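PDB 5D66: uncharacterized protein from Acinetobacter baumannii, which is of unknown function but, as an ankyrin repeat domain, probably serves as a scaffold for binding other proteins. Local coordinates for residues Ser71-Ala76 / Met87-Gly92; Ser37-Val42 / His53-Ala58. One frame throughout, in Å; residues are numbered along the deposited sequence. Where two conformers were deposited one is given.

Overall arrangement
From the N terminus the chain runs through successive pairs of helices, as in other ankyrin repeat domains. Contact 2 comes first: Ser-37 to Val-42 opens helix 39-45, the chain turns back through helix 49-57, and His-53 to Ala-58 closes the loop against that opening turn. Only afterwards does contact 1 begin, Ser-71 to Ala-76 starting helix 72-79 and Met-87 to Gly-92 ending helix 82-90. The two loops are therefore in series, neither enclosing nor crossing the other. Their centres lie about 10 Å apart, and they touch directly: His-91 of contact 1 packs on Ile-56 and Glu-57, while Pro-72 packs on Met-41, joining the two helix pairs side by side.

Contact 1 (Ser71-Ala76 / Met87-Gly92); sequences SPYLYA and MTLMHG
Tyr-73 and Thr-88 meet where the two backbones come nearest, their CA atoms 5.6 Å apart, and their side chains cross at about a right angle. Thr-88 OG1 lies at the edge of the tyrosine ring, near its plane, 3.6 Å from Tyr-73 CD1; no hydrogen bond joins the pair. The hydroxyl is instead bonded to Leu-85 O, one turn back in its own helix. This is consistent with chi1 of 76°, which sets OG1 between the backbone N and the carbonyl carbon and leaves the methyl CG2 beside the other backbone, 4.0 Å from Tyr-73 CA. Farther along the ring, Leu-89 CD2 approaches Tyr-73 CE1 obliquely at 4.1 Å. At the start of the tyrosine's helix, Ser-71 is the N-cap: its OG accepts from Leu-74 N at 3.0 Å, with an N-H...O angle of 167°. The contact thus packs the first turn of helix 72-79 against the last turn of helix 82-90, the antiparallel helix pair of an ankyrin fold. On one side Pro-72 reaches helix 39-45 and Met-87 touches helix 49-57; Tyr-73 and Leu-89 extend to helix 115-124, through Leu-121 and through Thr-120 and Ala-124.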
ATOM      1  N   SER A  71       3.894  -7.153   3.914  1.00  4.94           N
ATOM      2  CA  SER A  71       3.513  -8.213   2.980  1.00  4.57           C
ATOM      3  C   SER A  71       3.736  -7.729   1.578  1.00  4.33           C
ATOM      4  O   SER A  71       3.815  -6.502   1.324  1.00  4.91           O
ATOM      5  CB  SER A  71       2.063  -8.650   3.137  1.00  4.95           C
ATOM      6  OG  SER A  71       1.218  -7.570   2.757  1.00  5.02           O
ATOM      7  N   PRO A  72       3.713  -8.627   0.594  1.00  4.54           N
ATOM      8  CA  PRO A  72       3.826  -8.174  -0.802  1.00  5.01           C
ATOM      9  C   PRO A  72       2.766  -7.114  -1.176  1.00  4.58           C
ATOM     10  O   PRO A  72       3.088  -6.101  -1.760  1.00  4.64           O
ATOM     11  CB  PRO A  72       3.761  -9.469  -1.621  1.00  4.50           C
ATOM     12  CG  PRO A  72       4.395 -10.469  -0.656  1.00  5.04           C
ATOM     13  CD  PRO A  72       3.937 -10.071   0.706  1.00  4.60           C
ATOM     14  N   TYR A  73       1.506  -7.388  -0.828  1.00  4.38           N
ATOM     15  CA  TYR A  73       0.424  -6.432  -1.078  1.00  4.85           C
ATOM     16  C   TYR A  73       0.705  -5.092  -0.366  1.00  4.40           C
ATOM     17  O   TYR A  73       0.609  -4.019  -0.967  1.00  4.96           O
ATOM     18  CB  TYR A  73      -0.896  -7.068  -0.630  1.00  4.79           C
ATOM     19  CG  TYR A  73      -1.960  -6.057  -0.245  1.00  4.61           C
ATOM     20  CD1 TYR A  73      -2.571  -5.268  -1.197  1.00  5.26           C
ATOM     21  CD2 TYR A  73      -2.311  -5.871   1.080  1.00  4.65           C
ATOM     22  CE1 TYR A  73      -3.547  -4.336  -0.812  1.00  5.23           C
ATOM     23  CE2 TYR A  73      -3.276  -4.961   1.468  1.00  5.50           C
ATOM     24  CZ  TYR A  73      -3.848  -4.157   0.523  1.00  5.18           C
ATOM     25  OH  TYR A  73      -4.794  -3.212   0.880  1.00  6.38           O
ATOM     26  N   LEU A  74       0.950  -5.128   0.950  1.00  4.46           N
ATOM     27  CA  LEU A  74       1.105  -3.893   1.703  1.00  4.97           C
ATOM     28  C   LEU A  74       2.259  -3.049   1.194  1.00  4.84           C
ATOM     29  O   LEU A  74       2.161  -1.822   1.099  1.00  5.65           O
ATOM     30  CB  LEU A  74       1.246  -4.155   3.189  1.00  4.77           C
ATOM     31  CG  LEU A  74       0.030  -4.632   3.894  1.00  5.31           C
ATOM     32  CD1 LEU A  74       0.396  -5.275   5.248  1.00  5.62           C
ATOM     33  CD2 LEU A  74      -0.910  -3.473   4.165  1.00  5.79           C
ATOM     34  N   TYR A  75       3.382  -3.690   0.900  1.00  5.23           N
ATOM     35  CA  TYR A  75       4.575  -3.018   0.478  1.00  5.25           C
ATOM     36  C   TYR A  75       4.387  -2.450  -0.953  1.00  5.33           C
ATOM     37  O   TYR A  75       4.781  -1.317  -1.246  1.00  5.37           O
ATOM     38  CB  TYR A  75       5.756  -3.965   0.438  1.00  6.08           C
ATOM     39  CG  TYR A  75       7.095  -3.326   0.239  1.00  6.25           C
ATOM     40  CD1 TYR A  75       7.840  -2.945   1.318  1.00  7.02           C
ATOM     41  CD2 TYR A  75       7.626  -3.124  -1.008  1.00  6.66           C
ATOM     42  CE1 TYR A  75       9.072  -2.320   1.173  1.00 10.18           C
ATOM     43  CE2 TYR A  75       8.835  -2.525  -1.169  1.00  6.53           C
ATOM     44  CZ  TYR A  75       9.582  -2.129  -0.076  1.00  8.05           C
ATOM     45  OH  TYR A  75      10.838  -1.554  -0.228  1.00 11.53           O
ATOM     46  N   ALA A  76       3.787  -3.225  -1.858  1.00  5.01           N
ATOM     47  CA  ALA A  76       3.563  -2.737  -3.220  1.00  5.25           C
ATOM     48  C   ALA A  76       2.666  -1.499  -3.173  1.00  5.40           C
ATOM     49  O   ALA A  76       2.892  -0.530  -3.923  1.00  5.70           O
ATOM     50  CB  ALA A  76       2.974  -3.793  -4.128  1.00  5.17           C
HETATM   51  N   MSE A  87      -1.530  -7.334  -9.340  1.00  6.17           N
HETATM   52  CA  MSE A  87      -1.460  -8.791  -9.233  1.00  6.17           C
HETATM   53  C   MSE A  87      -1.951  -9.257  -7.882  1.00  5.08           C
HETATM   54  O   MSE A  87      -2.724 -10.245  -7.758  1.00  6.54           O
HETATM   55  CB  MSE A  87      -0.059  -9.320  -9.465  1.00  7.86           C
HETATM   56  CG  MSE A  87       0.593  -8.982 -10.723  1.00 10.13           C
HETATM   57 SE   MSE A  87       2.480  -9.511 -10.634  0.75 11.14          SE
HETATM   58  CE  MSE A  87       3.059  -8.372 -12.070  1.00 18.50           C
ATOM     59  N   THR A  88      -1.497  -8.604  -6.820  1.00  5.19           N
ATOM     60  CA  THR A  88      -1.937  -9.001  -5.485  1.00  5.32           C
ATOM     61  C   THR A  88      -3.453  -8.858  -5.288  1.00  5.50           C
ATOM     62  O   THR A  88      -4.075  -9.677  -4.600  1.00  6.04           O
ATOM     63  CB  THR A  88      -1.132  -8.334  -4.347  1.00  5.55           C
ATOM     64  OG1 THR A  88      -1.511  -6.983  -4.147  1.00  5.78           O
ATOM     65  CG2 THR A  88       0.341  -8.438  -4.489  1.00  6.13           C
ATOM     66  N   LEU A  89      -4.011  -7.785  -5.851  1.00  5.73           N
ATOM     67  CA  LEU A  89      -5.432  -7.549  -5.741  1.00  6.50           C
ATOM     68  C   LEU A  89      -6.306  -8.604  -6.426  1.00  6.74           C
ATOM     69  O   LEU A  89      -7.420  -8.823  -6.054  1.00  8.17           O
ATOM     70  CB  LEU A  89      -5.783  -6.127  -6.217  1.00  6.23           C
ATOM     71  CG  LEU A  89      -5.218  -4.982  -5.392  1.00  5.57           C
ATOM     72  CD1 LEU A  89      -5.438  -3.653  -6.109  1.00  6.95           C
ATOM     73  CD2 LEU A  89      -5.885  -4.926  -4.072  1.00  6.47           C
HETATM   74  N   MSE A  90      -5.726  -9.264  -7.424  1.00  6.97           N
HETATM   75  CA  MSE A  90      -6.374 -10.348  -8.174  0.60  6.98           C
HETATM   76  C   MSE A  90      -6.127 -11.718  -7.508  1.00  7.26           C
HETATM   77  O   MSE A  90      -6.741 -12.705  -7.944  1.00  8.33           O
HETATM   78  CB  MSE A  90      -5.846 -10.365  -9.612  0.60  8.49           C
HETATM   79  CG  MSE A  90      -6.394  -9.255 -10.460  0.60 13.68           C
HETATM   80 SE   MSE A  90      -8.332  -9.246 -10.617  0.40 19.50          SE
HETATM   81  CE  MSE A  90      -8.694 -11.022 -10.997  0.60 18.58           C
ATOM     82  N   HIS A  91      -5.232 -11.776  -6.500  1.00  6.20           N
ATOM     83  CA  HIS A  91      -4.786 -13.036  -5.920  1.00  5.72           C
ATOM     84  C   HIS A  91      -4.766 -12.977  -4.426  1.00  6.38           C
ATOM     85  O   HIS A  91      -3.849 -13.448  -3.771  1.00  8.69           O
ATOM     86  CB  HIS A  91      -3.420 -13.412  -6.449  1.00  6.18           C
ATOM     87  CG  HIS A  91      -3.439 -13.764  -7.902  1.00  7.69           C
ATOM     88  ND1 HIS A  91      -3.866 -14.984  -8.397  1.00  9.52           N
ATOM     89  CD2 HIS A  91      -3.239 -12.976  -8.983  1.00  7.99           C
ATOM     90  CE1 HIS A  91      -3.834 -14.934  -9.718  1.00 11.43           C
ATOM     91  NE2 HIS A  91      -3.471 -13.739 -10.090  1.00 11.98           N
ATOM     92  N   GLY A  92      -5.819 -12.429  -3.850  1.00  6.05           N
ATOM     93  CA  GLY A  92      -6.107 -12.648  -2.451  1.00  6.54           C
ATOM     94  C   GLY A  92      -5.632 -11.589  -1.477  1.00  5.21           C
ATOM     95  O   GLY A  92      -5.699 -11.828  -0.252  1.00  6.15           O
TER

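Contact 2 (Ser37-Val42 / His53-Ala58); sequences STALMV and HMLIEA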
ATOM      1  N   SER A  37      11.880 -14.118   5.417  1.00  5.22           N
ATOM      2  CA  SER A  37      11.227 -13.544   4.238  1.00  5.49           C
ATOM      3  C   SER A  37      10.853 -14.610   3.220  1.00  5.26           C
ATOM      4  O   SER A  37      11.613 -15.542   3.001  1.00  5.39           O
ATOM      5  CB  SER A  37      12.153 -12.520   3.568  1.00  6.76           C
ATOM      6  OG  SER A  37      12.495 -11.453   4.415  1.00  9.00           O
ATOM      7  N   THR A  38       9.720 -14.462   2.583  1.00  4.65           N
ATOM      8  CA  THR A  38       9.370 -15.266   1.447  1.00  4.59           C
ATOM      9  C   THR A  38      10.080 -14.747   0.172  1.00  4.90           C
ATOM     10  O   THR A  38      10.440 -13.573   0.067  1.00  4.91           O
ATOM     11  CB  THR A  38       7.868 -15.343   1.192  1.00  4.59           C
ATOM     12  OG1 THR A  38       7.439 -14.071   0.731  1.00  5.13           O
ATOM     13  CG2 THR A  38       7.077 -15.776   2.392  1.00  4.82           C
ATOM     14  N   ALA A  39      10.152 -15.604  -0.840  1.00  5.01           N
ATOM     15  CA  ALA A  39      10.746 -15.231  -2.085  1.00  5.05           C
ATOM     16  C   ALA A  39       9.905 -14.142  -2.771  1.00  5.23           C
ATOM     17  O   ALA A  39      10.441 -13.220  -3.403  1.00  5.57           O
ATOM     18  CB  ALA A  39      10.970 -16.404  -2.981  1.00  6.08           C
ATOM     19  N   LEU A  40       8.569 -14.236  -2.659  1.00  4.73           N
ATOM     20  CA  LEU A  40       7.741 -13.177  -3.223  1.00  4.80           C
ATOM     21  C   LEU A  40       7.992 -11.836  -2.515  1.00  4.51           C
ATOM     22  O   LEU A  40       8.002 -10.800  -3.168  1.00  4.56           O
ATOM     23  CB  LEU A  40       6.258 -13.556  -3.140  1.00  5.08           C
ATOM     24  CG  LEU A  40       5.284 -12.455  -3.599  1.00  5.05           C
ATOM     25  CD1 LEU A  40       5.516 -12.056  -5.054  1.00  5.56           C
ATOM     26  CD2 LEU A  40       3.834 -12.884  -3.386  1.00  5.28           C
HETATM   27  N   MSE A  41       8.212 -11.835  -1.203  1.00  4.53           N
HETATM   28  CA  MSE A  41       8.552 -10.592  -0.512  1.00  4.93           C
HETATM   29  C   MSE A  41       9.862 -10.023  -1.059  1.00  4.86           C
HETATM   30  O   MSE A  41       9.948  -8.807  -1.336  1.00  5.45           O
HETATM   31  CB  MSE A  41       8.608 -10.805   0.967  1.00  4.81           C
HETATM   32  CG  MSE A  41       8.679  -9.484   1.727  1.00  5.69           C
HETATM   33 SE   MSE A  41       7.085  -8.353   1.585  0.75  4.51          SE
HETATM   34  CE  MSE A  41       7.785  -6.867   0.588  1.00  8.19           C
ATOM     35  N   VAL A  42      10.873 -10.876  -1.277  1.00  5.14           N
ATOM     36  CA  VAL A  42      12.143 -10.449  -1.863  1.00  5.30           C
ATOM     37  C   VAL A  42      11.929  -9.832  -3.232  1.00  5.48           C
ATOM     38  O   VAL A  42      12.442  -8.740  -3.546  1.00  5.84           O
ATOM     39  CB  VAL A  42      13.123 -11.615  -1.904  1.00  5.77           C
ATOM     40  CG1 VAL A  42      14.374 -11.261  -2.680  1.00  6.69           C
ATOM     41  CG2 VAL A  42      13.481 -12.058  -0.480  1.00  6.45           C
ATOM     42  N   HIS A  53       5.115 -11.990 -10.661  1.00  7.29           N
ATOM     43  CA  HIS A  53       4.019 -12.618 -11.386  1.00  8.43           C
ATOM     44  C   HIS A  53       4.117 -14.137 -11.335  1.00  8.27           C
ATOM     45  O   HIS A  53       3.129 -14.820 -11.095  1.00  9.12           O
ATOM     46  CB  HIS A  53       4.014 -12.147 -12.829  1.00  9.75           C
ATOM     47  CG  HIS A  53       2.933 -12.746 -13.658  1.00 13.28           C
ATOM     48  ND1 HIS A  53       3.125 -13.727 -14.610  1.00 19.27           N
ATOM     49  CD2 HIS A  53       1.611 -12.515 -13.623  1.00 17.08           C
ATOM     50  CE1 HIS A  53       1.973 -14.013 -15.189  1.00 17.84           C
ATOM     51  NE2 HIS A  53       1.040 -13.292 -14.596  1.00 19.14           N
HETATM   52  N   MSE A  54       5.301 -14.672 -11.588  1.00  7.87           N
HETATM   53  CA  MSE A  54       5.476 -16.119 -11.610  0.80  8.44           C
HETATM   54  C   MSE A  54       5.179 -16.715 -10.243  1.00  7.35           C
HETATM   55  O   MSE A  54       4.520 -17.743 -10.127  1.00  8.62           O
HETATM   56  CB  MSE A  54       6.871 -16.455 -12.089  0.80  9.39           C
HETATM   57  CG  MSE A  54       7.115 -17.932 -12.215  0.80 11.90           C
HETATM   58 SE   MSE A  54       8.828 -18.359 -12.995  0.60 11.94          SE
HETATM   59  CE  MSE A  54       8.229 -18.236 -14.798  0.80 15.99           C
ATOM     60  N   LEU A  55       5.653 -16.065  -9.201  1.00  6.61           N
ATOM     61  CA  LEU A  55       5.453 -16.580  -7.821  1.00  6.55           C
ATOM     62  C   LEU A  55       3.985 -16.526  -7.393  1.00  6.64           C
ATOM     63  O   LEU A  55       3.459 -17.455  -6.815  1.00  7.40           O
ATOM     64  CB  LEU A  55       6.353 -15.837  -6.837  1.00  6.15           C
ATOM     65  CG  LEU A  55       7.867 -16.108  -7.030  1.00  6.43           C
ATOM     66  CD1 LEU A  55       8.665 -15.036  -6.282  1.00  7.22           C
ATOM     67  CD2 LEU A  55       8.265 -17.514  -6.609  1.00  7.87           C
ATOM     68  N   ILE A  56       3.343 -15.403  -7.726  1.00  6.65           N
ATOM     69  CA  ILE A  56       1.908 -15.240  -7.463  1.00  7.08           C
ATOM     70  C   ILE A  56       1.078 -16.249  -8.249  1.00  7.24           C
ATOM     71  O   ILE A  56       0.178 -16.857  -7.638  1.00  8.28           O
ATOM     72  CB  ILE A  56       1.446 -13.788  -7.711  1.00  7.29           C
ATOM     73  CG1 ILE A  56       2.063 -12.869  -6.681  1.00  7.26           C
ATOM     74  CG2 ILE A  56      -0.049 -13.664  -7.665  1.00  8.54           C
ATOM     75  CD1 ILE A  56       1.953 -11.388  -6.987  1.00  8.83           C
ATOM     76  N   GLU A  57       1.371 -16.455  -9.511  1.00  8.69           N
ATOM     77  CA  GLU A  57       0.602 -17.426 -10.277  1.00 10.03           C
ATOM     78  C   GLU A  57       0.757 -18.857  -9.709  1.00 10.43           C
ATOM     79  O   GLU A  57      -0.158 -19.674  -9.790  1.00 13.06           O
ATOM     80  CB  GLU A  57       0.981 -17.346 -11.746  1.00 12.25           C
ATOM     81  CG  GLU A  57       0.439 -16.122 -12.456  1.00 16.84           C
ATOM     82  CD  GLU A  57      -1.087 -15.979 -12.485  1.00 22.52           C
ATOM     83  OE1 GLU A  57      -1.847 -16.988 -12.699  1.00 29.30           O
ATOM     84  OE2 GLU A  57      -1.518 -14.808 -12.316  1.00 26.95           O
ATOM     85  N   ALA A  58       1.920 -19.131  -9.106  1.00 10.15           N
ATOM     86  CA  ALA A  58       2.202 -20.427  -8.534  1.00 10.59           C
ATOM     87  C   ALA A  58       1.679 -20.557  -7.081  1.00 10.36           C
ATOM     88  O   ALA A  58       1.878 -21.555  -6.465  1.00 14.51           O
ATOM     89  CB  ALA A  58       3.661 -20.709  -8.636  1.00 11.49           C
TER
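Leu-40 and Leu-55 mark the nearest approach of the backbones, with CA atoms 6.2 Å apart, where the first turn of helix 39-45 faces the end of helix 49-57. These helices form one of the antiparallel helix pairs of the ankyrin fold, and the buried interface between the segments is apolar, with no hydrogen bond across it. Leu-55 supplies a single methyl, CD1, which lies against the opposing backbone 3.7 Å from Leu-40 CA and also reaches the side chain of Ala-39, 4.3 Å from its CB. Leu-40 answers with its branched end: CG stands anti to the backbone N (chi1 175°), and both methyls meet Ile-56, the two side chains lying oblique to each other. Although the CB of Ile-56 does not point at the other helix, its extended CG1 branch brings the end of the side chain nearer, leaving CG2 to pack on His-91. Neighbouring helices flank the pair, Ala-39 touching Leu-7 and Ala-11 of helix 6-12 and Leu-40 touching Pro-72 of helix 72-79. Thr-38, just before the helix, is its N-cap, its OG1 accepting from Met-41 N at 3.1 Å. Within the apolar patch, Ile-56 CG1 faces the fork of the leucine, 3.7 Å from Leu-40 CD2 and 3.9 Å from Leu-40 CD1.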